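Local coordinates for protein tumour necrosis factor receptor (Ectromelia virus, PDB 3ON9) that sequesters chemokines and probably also binds host tumour necrosis factor to blunt host immune defence, the piece described being its SECRET domain, at residues S29-S34 with L42-C47; G53-V58 with G66-D71; I87-G92 with G117-N122; E94-T99 with Y144-I149; V104-H109 with Y136-V141. All blocks are in the same frame, centred on the assembly; numbering follows the deposited sequence. Where two conformers were deposited one is given.

In the fold
The SECRET domain is a beta-sandwich, and the five contacts illustrate how such a fold is held both within its sheets and between them. Contacts 1 and 2 come first along the chain and are beta hairpins, one in each sheet. With centres about 12 Å apart, they touch across the sandwich interior, Ile-33 and Leu-42 against Phe-67. The other three join distant parts of the sequence. Contacts 3 and 4, centres about 11 Å apart, alternate along the chain and touch near Asn-122 and Tyr-148. Contact 5 shares strand 140-145 with contact 4 but lies about 29 Å from contact 3, centre to centre, so the long-range contacts are spread over well-separated parts of the sandwich.

Contact 1: S29-S34 with L42-C47; sequences SSSTIS and LTHEDC
Leu-42 and Ser-31 face each other as an antiparallel hydrogen-bonded pair. Leu-42 N donates to Ser-31 O at 2.8 Å and almost straight, 172° at the hydrogen, while Ser-31 N returns a more bent bond of 2.8 Å to Leu-42 O. Leu-42 O also receives a CA-H...O contact from Ser-30 CA at 3.4 Å. The side chains of the pair lie on one face of the sheet, where Phe-67 of strand 62-69 packs on both, and Ser-31 OG is hydrogen-bonded to Gly-28 O. On the other face Thr-43 brings its methyl CG2 to 3.9 Å from Ser-30 OG and to 3.8 Å from Ser-29 O. The two strands, 30-34 and 38-45, form a beta hairpin in the mixed sheet of the sandwich, their directions 159° apart. At His-44 a different mode of joining takes over. Its CG sits between the backbone N and the carbonyl carbon (chi1 50°), and CE1 of the ring comes obliquely to 3.3 Å from Ser-29 O. Water 1 lies over the centre of this ring, accepting from His-44 N at 3.0 Å and donating to Ser-29 O, so it bridges the two backbones. The chain then folds through a type II turn, closed by a 3.1 Å bond from Cys-47 N to His-44 O, and Cys-47 SG continues into the disulfide with Cys-81.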
# COMPACT_ATOMS: atom_id res chain seq x y z
N SER A 29 -3.69 12.90 -5.86
CA SER A 29 -4.48 12.91 -4.63
C SER A 29 -5.09 11.55 -4.34
O SER A 29 -5.18 11.11 -3.19
CB SER A 29 -5.58 13.96 -4.76
OG SER A 29 -5.02 15.26 -4.73
N SER A 30 -5.55 10.89 -5.40
CA SER A 30 -6.03 9.52 -5.32
C SER A 30 -5.20 8.71 -6.30
O SER A 30 -5.46 8.70 -7.50
CB SER A 30 -7.53 9.45 -5.65
OG SER A 30 -8.03 8.12 -5.55
N SER A 31 -4.17 8.05 -5.79
CA SER A 31 -3.23 7.34 -6.65
C SER A 31 -3.74 5.94 -6.96
O SER A 31 -4.25 5.24 -6.08
CB SER A 31 -1.86 7.26 -5.96
OG SER A 31 -1.30 8.54 -5.73
N THR A 32 -3.59 5.52 -8.22
CA THR A 32 -4.05 4.20 -8.60
C THR A 32 -3.00 3.36 -9.31
O THR A 32 -2.19 3.87 -10.10
CB THR A 32 -5.32 4.26 -9.48
OG1 THR A 32 -5.10 5.15 -10.59
CG2 THR A 32 -6.53 4.73 -8.67
N ILE A 33 -3.03 2.06 -9.02
CA ILE A 33 -2.41 1.05 -9.87
C ILE A 33 -3.54 0.17 -10.35
O ILE A 33 -4.33 -0.29 -9.54
CB ILE A 33 -1.41 0.19 -9.08
CG1 ILE A 33 -0.26 1.05 -8.54
CG2 ILE A 33 -0.92 -0.99 -9.92
CD1 ILE A 33 0.50 0.40 -7.36
N SER A 34 -3.66 -0.06 -11.65
CA SER A 34 -4.74 -0.92 -12.14
C SER A 34 -4.32 -1.88 -13.23
O SER A 34 -3.57 -1.52 -14.14
CB SER A 34 -5.92 -0.07 -12.65
OG SER A 34 -7.08 -0.88 -12.76
N LEU A 42 -5.19 4.54 -3.54
CA LEU A 42 -4.60 5.10 -2.33
C LEU A 42 -4.89 6.59 -2.17
O LEU A 42 -4.60 7.38 -3.07
CB LEU A 42 -3.08 4.91 -2.38
CG LEU A 42 -2.27 5.73 -1.38
CD1 LEU A 42 -2.43 5.22 0.05
CD2 LEU A 42 -0.81 5.70 -1.80
N THR A 43 -5.43 6.98 -1.03
CA THR A 43 -5.46 8.40 -0.67
C THR A 43 -4.60 8.67 0.57
O THR A 43 -4.22 7.75 1.30
CB THR A 43 -6.89 8.96 -0.47
OG1 THR A 43 -7.51 8.33 0.65
CG2 THR A 43 -7.74 8.73 -1.72
N HIS A 44 -4.28 9.93 0.78
CA HIS A 44 -3.27 10.30 1.75
C HIS A 44 -3.50 11.72 2.25
O HIS A 44 -2.56 12.51 2.36
CB HIS A 44 -1.90 10.20 1.10
CG HIS A 44 -1.82 10.90 -0.22
ND1 HIS A 44 -2.03 10.27 -1.43
CD2 HIS A 44 -1.61 12.21 -0.51
CE1 HIS A 44 -1.93 11.16 -2.41
NE2 HIS A 44 -1.67 12.34 -1.88
N GLU A 45 -4.76 12.03 2.55
CA GLU A 45 -5.12 13.38 2.99
C GLU A 45 -4.40 13.78 4.27
O GLU A 45 -4.37 13.02 5.23
CB GLU A 45 -6.64 13.52 3.17
CG GLU A 45 -7.07 14.92 3.60
CD GLU A 45 -8.57 15.13 3.57
OE1 GLU A 45 -9.30 14.17 3.27
OE2 GLU A 45 -9.03 16.26 3.84
N ASP A 46 -3.84 14.99 4.26
CA ASP A 46 -3.14 15.56 5.42
C ASP A 46 -1.82 14.86 5.75
O ASP A 46 -1.23 15.11 6.81
CB ASP A 46 -4.05 15.64 6.65
CG ASP A 46 -5.18 16.64 6.47
OD1 ASP A 46 -4.95 17.68 5.82
OD2 ASP A 46 -6.29 16.39 6.96
N CYS A 47 -1.35 14.01 4.84
CA CYS A 47 -0.02 13.40 4.97
C CYS A 47 0.96 14.30 4.22
O CYS A 47 0.75 14.58 3.05
CB CYS A 47 0.01 12.01 4.34
SG CYS A 47 -1.25 10.90 4.98
O HOH W 1 -5.03 12.24 -0.92

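Contact 2: G53-V58 with G66-D71; sequences GDYYSV and GFFTND
Tyr-55 lies across Gly-66, its hydrogen-bonded partner on the neighbouring antiparallel strand. From CB, the chi1 of 57° sets CG between the backbone N and the carbonyl carbon, bringing it within 4.1 Å of Gly-66 N. On one side of the ring CE1 stands 3.6 Å from Gly-66 N; on the other CE2 is 3.8 Å from Gly-66 CA and hardly farther from the nitrogen. Further out, CZ still covers both of these atoms, and at the tip OH ends 4.0 Å from Gly-66 CA. Gly-66 N thus sits over the ring centre, and Gly-66 CA makes a CH-pi contact with the same face, 22° off the ring normal. The N-H of this glycine is itself used in the sheet, where Gly-66 N donates to Tyr-55 O at 3.0 Å. Phe-68 repeats the theme in the opposite direction across the hairpin: its ring covers Gly-53, whose CA lies 4.2 Å from the ring centroid of Phe-68. The two aromatic side chains meet loosely, Phe-68 CD2 near the edge of the Tyr-55 ring. On the other face, Asp-54 and Phe-67 run side by side, Asp-54 CB 3.8 Å from Phe-67 CD1, with carboxylate and ring planes 67° apart. Asp-54 OD2 finds its hydrogen bond at Ser-25 OG, and Phe-67 turns to the opposing sheet, touching Ile-33. Aromatic rings laid over cross-strand glycines recall the aromatic rescue of glycine described for antiparallel sheets, seen twice here in the hairpin of strands 51-59 and 62-69.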
# COMPACT_ATOMS: atom_id res chain seq x y z
N GLY A 53 6.25 7.37 -6.31
CA GLY A 53 6.52 6.20 -7.11
C GLY A 53 5.62 5.04 -6.75
O GLY A 53 5.06 5.00 -5.65
N ASP A 54 5.50 4.11 -7.68
CA ASP A 54 4.77 2.88 -7.41
C ASP A 54 5.30 1.73 -8.24
O ASP A 54 6.18 1.92 -9.07
CB ASP A 54 3.26 3.05 -7.60
CG ASP A 54 2.88 3.56 -8.97
OD1 ASP A 54 3.65 3.38 -9.94
OD2 ASP A 54 1.77 4.13 -9.06
N TYR A 55 4.77 0.54 -7.99
CA TYR A 55 5.25 -0.63 -8.72
C TYR A 55 4.24 -1.76 -8.63
O TYR A 55 3.37 -1.75 -7.76
CB TYR A 55 6.62 -1.09 -8.18
CG TYR A 55 6.63 -1.41 -6.70
CD1 TYR A 55 6.37 -2.69 -6.24
CD2 TYR A 55 6.88 -0.41 -5.76
CE1 TYR A 55 6.38 -2.98 -4.89
CE2 TYR A 55 6.89 -0.70 -4.41
CZ TYR A 55 6.63 -1.99 -3.97
OH TYR A 55 6.64 -2.26 -2.62
N TYR A 56 4.34 -2.70 -9.56
CA TYR A 56 3.49 -3.88 -9.63
C TYR A 56 4.28 -4.89 -10.44
O TYR A 56 4.56 -4.69 -11.62
CB TYR A 56 2.15 -3.53 -10.32
CG TYR A 56 1.26 -4.72 -10.60
CD1 TYR A 56 0.38 -5.19 -9.63
CD2 TYR A 56 1.29 -5.36 -11.83
CE1 TYR A 56 -0.44 -6.30 -9.89
CE2 TYR A 56 0.48 -6.46 -12.09
CZ TYR A 56 -0.39 -6.91 -11.12
OH TYR A 56 -1.20 -7.99 -11.38
N SER A 57 4.69 -5.98 -9.79
CA SER A 57 5.60 -6.93 -10.40
C SER A 57 5.16 -8.34 -10.05
O SER A 57 4.78 -8.62 -8.90
CB SER A 57 7.03 -6.67 -9.91
OG SER A 57 7.95 -7.47 -10.61
N VAL A 58 5.21 -9.23 -11.04
CA VAL A 58 4.58 -10.54 -10.93
C VAL A 58 5.54 -11.69 -11.22
O VAL A 58 6.38 -11.62 -12.14
CB VAL A 58 3.37 -10.64 -11.91
CG1 VAL A 58 2.76 -12.04 -11.85
CG2 VAL A 58 2.32 -9.57 -11.58
N GLY A 66 3.06 -1.58 -4.76
CA GLY A 66 3.11 -0.61 -3.69
C GLY A 66 3.25 0.81 -4.17
O GLY A 66 3.39 1.06 -5.37
N PHE A 67 3.17 1.74 -3.21
CA PHE A 67 3.40 3.16 -3.45
C PHE A 67 4.36 3.65 -2.37
O PHE A 67 4.33 3.15 -1.25
CB PHE A 67 2.11 3.97 -3.29
CG PHE A 67 0.92 3.45 -4.06
CD1 PHE A 67 0.51 4.09 -5.23
CD2 PHE A 67 0.19 2.37 -3.59
CE1 PHE A 67 -0.59 3.65 -5.94
CE2 PHE A 67 -0.92 1.91 -4.28
CZ PHE A 67 -1.31 2.55 -5.46
N PHE A 68 5.20 4.63 -2.67
CA PHE A 68 6.07 5.18 -1.64
C PHE A 68 6.35 6.65 -1.85
O PHE A 68 6.18 7.18 -2.95
CB PHE A 68 7.39 4.40 -1.57
CG PHE A 68 8.17 4.43 -2.85
CD1 PHE A 68 9.15 5.40 -3.05
CD2 PHE A 68 7.91 3.52 -3.85
CE1 PHE A 68 9.88 5.43 -4.24
CE2 PHE A 68 8.63 3.54 -5.04
CZ PHE A 68 9.61 4.51 -5.23
N THR A 69 6.76 7.31 -0.78
CA THR A 69 6.97 8.75 -0.81
C THR A 69 8.42 9.13 -0.93
O THR A 69 9.33 8.35 -0.69
CB THR A 69 6.48 9.40 0.51
OG1 THR A 69 7.34 8.98 1.59
CG2 THR A 69 5.07 9.01 0.82
N ASN A 70 8.62 10.39 -1.29
CA ASN A 70 9.87 11.07 -1.03
C ASN A 70 10.14 10.99 0.47
O ASN A 70 9.21 11.01 1.27
CB ASN A 70 9.71 12.53 -1.46
CG ASN A 70 10.88 13.39 -1.05
OD1 ASN A 70 12.04 13.02 -1.23
ND2 ASN A 70 10.59 14.56 -0.48
N ASP A 71 11.41 10.89 0.86
CA ASP A 71 11.71 10.78 2.28
C ASP A 71 12.45 11.98 2.87
O ASP A 71 13.11 11.85 3.89
CB ASP A 71 12.46 9.47 2.57
CG ASP A 71 13.74 9.33 1.76
OD1 ASP A 71 14.37 8.25 1.84
OD2 ASP A 71 14.11 10.28 1.04

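Contact 3: I87-G92 with G117-N122; sequences IKCNSG and GDCLSN
Cys-89, bonded to Cys-119 across the contact, has a peptide carbonyl approached from both faces of its plane. On one face Lys-88 NZ donates to Cys-89 O at 3.0 Å, and on the opposite face Gly-92 N reaches Cys-89 O at 3.1 Å, closing a type I beta turn. The turn brings Gly-92 back against the other segment, with Gly-92 CA 3.6 Å from Gly-117 CA. The disulfide joins Cys-89 SG to Cys-119 SG at 2.0 Å, with a left-handed chi3 of -79°. SG of Cys-89 is anti to the carbonyl carbon (chi1 -66°), whereas that of Cys-119 lies between the backbone N and the carbonyl carbon (chi1 65°). Cys-89 SG also lies 3.9 Å from Gly-117 C. Beside the disulfide, Ile-87 CG2 touches Leu-120 CD1 at 4.3 Å, and Leu-38 of strand 38-45 packs against both cysteines and both of these side chains. No hydrogen bond crosses between the segments. The covalent link is the strongest tie, with van der Waals contacts beside it; it joins the end of strand 82-89 to the loop between the two sheets, consistent with a protein thought to act in the extracellular space.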
# COMPACT_ATOMS: atom_id res chain seq x y z
N ILE A 87 -8.71 -2.13 -2.43
CA ILE A 87 -8.40 -3.09 -3.47
C ILE A 87 -9.72 -3.54 -4.10
O ILE A 87 -10.56 -4.15 -3.42
CB ILE A 87 -7.61 -4.30 -2.91
CG1 ILE A 87 -6.26 -3.86 -2.32
CG2 ILE A 87 -7.38 -5.36 -4.01
CD1 ILE A 87 -6.31 -3.31 -0.90
N LYS A 88 -9.90 -3.23 -5.38
CA LYS A 88 -11.18 -3.47 -6.07
C LYS A 88 -11.05 -4.56 -7.12
O LYS A 88 -10.34 -4.40 -8.11
CB LYS A 88 -11.69 -2.17 -6.70
CG LYS A 88 -12.83 -2.35 -7.72
CD LYS A 88 -14.08 -2.93 -7.07
CE LYS A 88 -15.34 -2.65 -7.90
NZ LYS A 88 -15.22 -3.15 -9.31
N CYS A 89 -11.75 -5.69 -6.89
CA CYS A 89 -11.82 -6.79 -7.84
C CYS A 89 -12.79 -6.44 -8.96
O CYS A 89 -13.77 -5.76 -8.72
CB CYS A 89 -12.35 -8.06 -7.18
SG CYS A 89 -11.26 -8.79 -5.91
N ASN A 90 -12.52 -6.97 -10.14
CA ASN A 90 -13.32 -6.64 -11.32
C ASN A 90 -14.82 -6.72 -11.10
O ASN A 90 -15.54 -5.79 -11.45
CB ASN A 90 -12.92 -7.51 -12.51
CG ASN A 90 -13.73 -7.18 -13.74
OD1 ASN A 90 -13.49 -6.15 -14.40
ND2 ASN A 90 -14.71 -8.02 -14.05
N SER A 91 -15.31 -7.81 -10.52
CA SER A 91 -16.76 -7.94 -10.34
C SER A 91 -17.17 -7.92 -8.87
O SER A 91 -18.20 -8.48 -8.49
CB SER A 91 -17.27 -9.19 -11.04
OG SER A 91 -17.25 -9.03 -12.45
N GLY A 92 -16.36 -7.26 -8.05
CA GLY A 92 -16.65 -7.14 -6.63
C GLY A 92 -17.96 -6.44 -6.34
O GLY A 92 -18.20 -5.31 -6.80
N GLY A 117 -14.89 -7.47 -3.25
CA GLY A 117 -14.87 -8.72 -3.98
C GLY A 117 -13.98 -9.78 -3.34
O GLY A 117 -13.22 -9.50 -2.41
N ASP A 118 -14.07 -11.00 -3.85
CA ASP A 118 -13.35 -12.12 -3.29
C ASP A 118 -12.43 -12.79 -4.30
O ASP A 118 -12.20 -14.00 -4.24
CB ASP A 118 -14.34 -13.14 -2.71
CG ASP A 118 -15.33 -13.64 -3.74
OD1 ASP A 118 -15.25 -13.22 -4.92
OD2 ASP A 118 -16.19 -14.47 -3.37
N CYS A 119 -11.87 -11.99 -5.21
CA CYS A 119 -11.04 -12.52 -6.28
C CYS A 119 -9.65 -12.95 -5.80
O CYS A 119 -8.95 -13.68 -6.50
CB CYS A 119 -10.89 -11.50 -7.43
SG CYS A 119 -10.02 -9.95 -7.01
N LEU A 120 -9.27 -12.52 -4.60
CA LEU A 120 -7.96 -12.92 -4.06
C LEU A 120 -8.05 -13.99 -2.99
O LEU A 120 -8.86 -13.90 -2.08
CB LEU A 120 -7.21 -11.71 -3.49
CG LEU A 120 -6.89 -10.60 -4.49
CD1 LEU A 120 -6.20 -9.45 -3.76
CD2 LEU A 120 -6.03 -11.11 -5.63
N SER A 121 -7.19 -15.01 -3.10
CA SER A 121 -7.06 -16.01 -2.05
C SER A 121 -6.12 -15.52 -0.95
O SER A 121 -6.25 -15.93 0.20
CB SER A 121 -6.57 -17.34 -2.64
OG SER A 121 -5.24 -17.24 -3.10
N ASN A 122 -5.18 -14.64 -1.30
CA ASN A 122 -4.30 -14.04 -0.30
C ASN A 122 -4.12 -12.56 -0.61
O ASN A 122 -3.83 -12.21 -1.75
CB ASN A 122 -2.89 -14.67 -0.30
CG ASN A 122 -2.92 -16.19 -0.21
OD1 ASN A 122 -3.35 -16.87 -1.14
ND2 ASN A 122 -2.40 -16.72 0.90

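Contact 4: E94-T99 with Y144-I149; sequences ESRQLT and YHTSYI
Leu-98 and Tyr-144 bring together the margins of the two sheets of the beta-sandwich, for strands 95-97 and 140-145 are each outermost in their sheet. The contact is mostly apolar. Leu-98 CB rests 3.7 Å from Tyr-144 CD1, and the backbone of Leu-98 follows the rim of the ring, Leu-98 O lying near its plane and 3.6 Å from Tyr-144 CE1. Beyond CB, Leu-98 sends its two methyls to Thr-146, where Leu-98 CD1 comes 3.9 Å from Thr-146 CG2.

A second kind of packing involves a charged group. The chain of Arg-96 is extended from CG to NE, and one face of its guanidinium meets Leu-98 CD2, 3.5 Å from the plane and offset toward the rim. Arg-96 and Thr-146 cross obliquely, Arg-96 NH2 standing 3.7 Å from Thr-146 CG2. The hydroxyl of Thr-146 is engaged separately, accepting from Leu-123 N on the adjacent strand.

Polar joining across the segments is indirect. No direct hydrogen bond spans them, and the backbones are instead bridged by water 2, which donates to Thr-99 O and accepts from His-145 N at 2.9 Å.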
# COMPACT_ATOMS: atom_id res chain seq x y z
N GLU A 94 -19.43 -6.19 -3.01
CA GLU A 94 -19.56 -5.54 -1.72
C GLU A 94 -18.22 -5.30 -1.05
O GLU A 94 -17.36 -6.17 -1.04
CB GLU A 94 -20.47 -6.34 -0.81
CG GLU A 94 -20.72 -5.69 0.54
CD GLU A 94 -21.76 -6.43 1.36
OE1 GLU A 94 -21.62 -6.49 2.60
OE2 GLU A 94 -22.72 -6.95 0.76
N SER A 95 -18.07 -4.10 -0.48
CA SER A 95 -16.84 -3.72 0.22
C SER A 95 -16.81 -4.29 1.64
O SER A 95 -17.84 -4.58 2.25
CB SER A 95 -16.73 -2.20 0.28
OG SER A 95 -17.78 -1.65 1.06
N ARG A 96 -15.60 -4.47 2.15
CA ARG A 96 -15.41 -4.88 3.54
C ARG A 96 -14.08 -4.35 4.04
O ARG A 96 -13.18 -4.06 3.26
CB ARG A 96 -15.49 -6.40 3.69
CG ARG A 96 -14.27 -7.15 3.23
CD ARG A 96 -14.43 -8.64 3.52
NE ARG A 96 -13.26 -9.41 3.11
CZ ARG A 96 -12.34 -9.86 3.95
NH1 ARG A 96 -12.45 -9.61 5.25
NH2 ARG A 96 -11.30 -10.56 3.50
N GLN A 97 -13.98 -4.18 5.35
CA GLN A 97 -12.80 -3.61 5.97
C GLN A 97 -11.89 -4.71 6.48
O GLN A 97 -12.36 -5.73 6.98
CB GLN A 97 -13.24 -2.67 7.11
CG GLN A 97 -12.63 -2.96 8.45
CD GLN A 97 -13.33 -2.22 9.58
OE1 GLN A 97 -13.54 -1.02 9.51
NE2 GLN A 97 -13.69 -2.94 10.65
N LEU A 98 -10.59 -4.51 6.32
CA LEU A 98 -9.58 -5.37 6.92
C LEU A 98 -9.12 -4.78 8.24
O LEU A 98 -9.08 -3.56 8.41
CB LEU A 98 -8.37 -5.54 5.99
CG LEU A 98 -8.71 -6.10 4.60
CD1 LEU A 98 -7.43 -6.48 3.88
CD2 LEU A 98 -9.64 -7.30 4.70
N THR A 99 -8.80 -5.66 9.19
CA THR A 99 -8.36 -5.24 10.51
C THR A 99 -6.88 -5.51 10.64
O THR A 99 -6.42 -6.60 10.29
CB THR A 99 -9.13 -6.03 11.59
OG1 THR A 99 -10.52 -5.69 11.51
CG2 THR A 99 -8.61 -5.70 12.98
N TYR A 144 -1.85 -6.06 7.48
CA TYR A 144 -3.14 -6.70 7.27
C TYR A 144 -2.94 -7.97 6.45
O TYR A 144 -2.14 -7.98 5.51
CB TYR A 144 -4.08 -5.79 6.47
CG TYR A 144 -4.26 -4.38 7.00
CD1 TYR A 144 -5.44 -4.00 7.62
CD2 TYR A 144 -3.26 -3.42 6.84
CE1 TYR A 144 -5.62 -2.71 8.10
CE2 TYR A 144 -3.44 -2.12 7.31
CZ TYR A 144 -4.62 -1.78 7.93
OH TYR A 144 -4.82 -0.51 8.41
N HIS A 145 -3.68 -9.02 6.79
CA HIS A 145 -3.61 -10.27 6.04
C HIS A 145 -4.98 -10.94 5.96
O HIS A 145 -5.61 -11.15 7.00
CB HIS A 145 -2.64 -11.25 6.72
CG HIS A 145 -1.29 -10.67 7.02
ND1 HIS A 145 -0.38 -10.35 6.03
CD2 HIS A 145 -0.70 -10.35 8.20
CE1 HIS A 145 0.71 -9.86 6.59
NE2 HIS A 145 0.54 -9.85 7.90
N THR A 146 -5.43 -11.30 4.76
CA THR A 146 -6.69 -12.04 4.63
C THR A 146 -6.54 -13.54 4.81
O THR A 146 -7.51 -14.23 5.13
CB THR A 146 -7.38 -11.79 3.28
OG1 THR A 146 -6.56 -12.29 2.21
CG2 THR A 146 -7.62 -10.29 3.07
N SER A 147 -5.32 -14.04 4.60
CA SER A 147 -5.06 -15.46 4.67
C SER A 147 -3.59 -15.67 5.02
O SER A 147 -3.00 -14.85 5.74
CB SER A 147 -5.41 -16.13 3.34
OG SER A 147 -5.36 -17.55 3.44
N TYR A 148 -3.00 -16.75 4.52
CA TYR A 148 -1.58 -17.00 4.74
C TYR A 148 -0.77 -15.86 4.17
O TYR A 148 -1.12 -15.29 3.12
CB TYR A 148 -1.15 -18.33 4.12
CG TYR A 148 -1.88 -19.52 4.69
CD1 TYR A 148 -1.61 -19.96 5.98
CD2 TYR A 148 -2.83 -20.19 3.95
CE1 TYR A 148 -2.28 -21.05 6.52
CE2 TYR A 148 -3.50 -21.29 4.47
CZ TYR A 148 -3.22 -21.71 5.76
OH TYR A 148 -3.89 -22.80 6.27
N ILE A 149 0.31 -15.51 4.86
CA ILE A 149 1.15 -14.39 4.47
C ILE A 149 2.08 -14.76 3.32
O ILE A 149 2.84 -15.72 3.40
CB ILE A 149 2.00 -13.92 5.67
CG1 ILE A 149 1.08 -13.55 6.83
CG2 ILE A 149 2.88 -12.74 5.26
CD1 ILE A 149 1.81 -13.18 8.09
O HOH W 2 -5.52 -8.62 9.04

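Contact 5: V104-H109 with Y136-V141; sequences VYLMPH and YSDMDV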
# COMPACT_ATOMS: atom_id res chain seq x y z
N VAL A 104 -1.16 -0.53 18.45
CA VAL A 104 -0.32 0.35 19.26
C VAL A 104 0.87 0.85 18.44
O VAL A 104 1.71 0.06 18.00
CB VAL A 104 0.19 -0.37 20.52
CG1 VAL A 104 1.12 0.55 21.32
CG2 VAL A 104 -0.98 -0.84 21.37
N TYR A 105 0.93 2.17 18.24
CA TYR A 105 1.93 2.77 17.36
C TYR A 105 2.69 3.89 18.05
O TYR A 105 2.25 4.42 19.07
CB TYR A 105 1.28 3.25 16.05
CG TYR A 105 0.69 2.08 15.30
CD1 TYR A 105 1.52 1.14 14.72
CD2 TYR A 105 -0.68 1.88 15.23
CE1 TYR A 105 1.01 0.04 14.07
CE2 TYR A 105 -1.21 0.78 14.57
CZ TYR A 105 -0.36 -0.14 14.00
OH TYR A 105 -0.85 -1.25 13.34
N LEU A 106 3.86 4.23 17.51
CA LEU A 106 4.70 5.24 18.12
C LEU A 106 4.42 6.63 17.58
O LEU A 106 4.67 7.63 18.27
CB LEU A 106 6.18 4.90 17.90
CG LEU A 106 6.61 3.56 18.50
CD1 LEU A 106 8.02 3.19 18.06
CD2 LEU A 106 6.51 3.61 20.01
N MET A 107 3.88 6.71 16.36
CA MET A 107 3.67 7.99 15.70
C MET A 107 2.21 8.15 15.31
O MET A 107 1.51 7.16 15.12
CB MET A 107 4.56 8.10 14.45
CG MET A 107 6.03 8.24 14.77
SD MET A 107 7.10 7.87 13.37
CE MET A 107 6.90 6.10 13.20
N PRO A 108 1.73 9.40 15.23
CA PRO A 108 0.34 9.70 14.85
C PRO A 108 0.07 9.46 13.37
O PRO A 108 0.78 9.98 12.52
CB PRO A 108 0.21 11.21 15.15
CG PRO A 108 1.36 11.53 16.04
CD PRO A 108 2.46 10.61 15.64
N HIS A 109 -0.96 8.67 13.10
CA HIS A 109 -1.48 8.46 11.75
C HIS A 109 -2.72 7.58 11.86
O HIS A 109 -2.89 6.88 12.86
CB HIS A 109 -0.41 7.80 10.86
CG HIS A 109 0.32 6.69 11.55
ND1 HIS A 109 -0.23 5.44 11.73
CD2 HIS A 109 1.53 6.66 12.14
CE1 HIS A 109 0.62 4.68 12.39
NE2 HIS A 109 1.70 5.40 12.67
N TYR A 136 15.80 1.68 12.77
CA TYR A 136 14.88 0.85 12.00
C TYR A 136 13.74 0.28 12.86
O TYR A 136 12.59 0.22 12.43
CB TYR A 136 15.65 -0.25 11.28
CG TYR A 136 14.78 -1.25 10.56
CD1 TYR A 136 14.44 -1.05 9.23
CD2 TYR A 136 14.32 -2.39 11.20
CE1 TYR A 136 13.65 -1.96 8.56
CE2 TYR A 136 13.52 -3.31 10.55
CZ TYR A 136 13.20 -3.09 9.23
OH TYR A 136 12.41 -3.99 8.56
N SER A 137 14.04 -0.13 14.08
CA SER A 137 13.00 -0.78 14.88
C SER A 137 11.95 0.19 15.42
O SER A 137 10.96 -0.24 16.03
CB SER A 137 13.61 -1.63 16.00
OG SER A 137 14.72 -0.99 16.59
N ASP A 138 12.13 1.49 15.18
CA ASP A 138 11.16 2.50 15.61
C ASP A 138 10.10 2.84 14.55
O ASP A 138 9.25 3.70 14.79
CB ASP A 138 11.87 3.78 16.04
CG ASP A 138 12.46 3.68 17.44
OD1 ASP A 138 12.17 2.68 18.13
OD2 ASP A 138 13.20 4.61 17.84
N MET A 139 10.15 2.19 13.40
CA MET A 139 9.12 2.40 12.38
C MET A 139 7.77 1.87 12.88
O MET A 139 7.74 0.95 13.70
CB MET A 139 9.49 1.66 11.08
CG MET A 139 10.81 2.05 10.45
SD MET A 139 10.99 1.39 8.78
CE MET A 139 10.43 -0.29 9.01
N ASP A 140 6.67 2.44 12.40
CA ASP A 140 5.34 1.88 12.65
C ASP A 140 4.97 1.03 11.43
O ASP A 140 4.99 1.52 10.30
CB ASP A 140 4.28 2.99 12.81
CG ASP A 140 4.30 3.63 14.17
OD1 ASP A 140 4.83 3.03 15.13
OD2 ASP A 140 3.77 4.76 14.28
N VAL A 141 4.68 -0.24 11.67
CA VAL A 141 4.29 -1.16 10.62
C VAL A 141 2.85 -1.60 10.84
O VAL A 141 2.56 -2.34 11.79
CB VAL A 141 5.19 -2.41 10.59
CG1 VAL A 141 4.70 -3.40 9.54
CG2 VAL A 141 6.63 -2.02 10.33
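Tyr-105 and Asp-140 come closest in the backbone, their CA atoms 5.9 Å apart, where the loop 104-109 passes the start of strand 140-145 without pairing with it. What joins them is the buried carboxylate of Asp-140. Leu-106 N donates to Asp-140 OD1 at 2.8 Å, nearly straight at 175°, on the syn side of that oxygen. Met-107 N meets the syn lone pair of Asp-140 OD2 at 2.9 Å, so successive backbone N-H groups grip the two oxygens. His-109 NE2 donates a hydrogen bond to Asp-140 OD2 at 2.7 Å, from the anti side and well out of the carboxylate plane. The oxygen is close to the imidazole plane, although ring and carboxylate planes are 65° apart. Aliphatic atoms pack beside this carboxylate: Tyr-105 CB lies 3.4 Å from Asp-140 OD2, and Leu-106 CD1 3.5 Å from Asp-138 O. Met-107 is bent at chi3 (-70°), bringing CE 3.6 Å from Asp-140 OD2. His-109 is stacked on Tyr-129 and hydrogen-bonded through ND1 to Glu-111 OE1. Three N-H donors would be expected to stabilise the ionised form of Asp-140, and with carboxylates at both its nitrogens His-109 may well carry a positive charge.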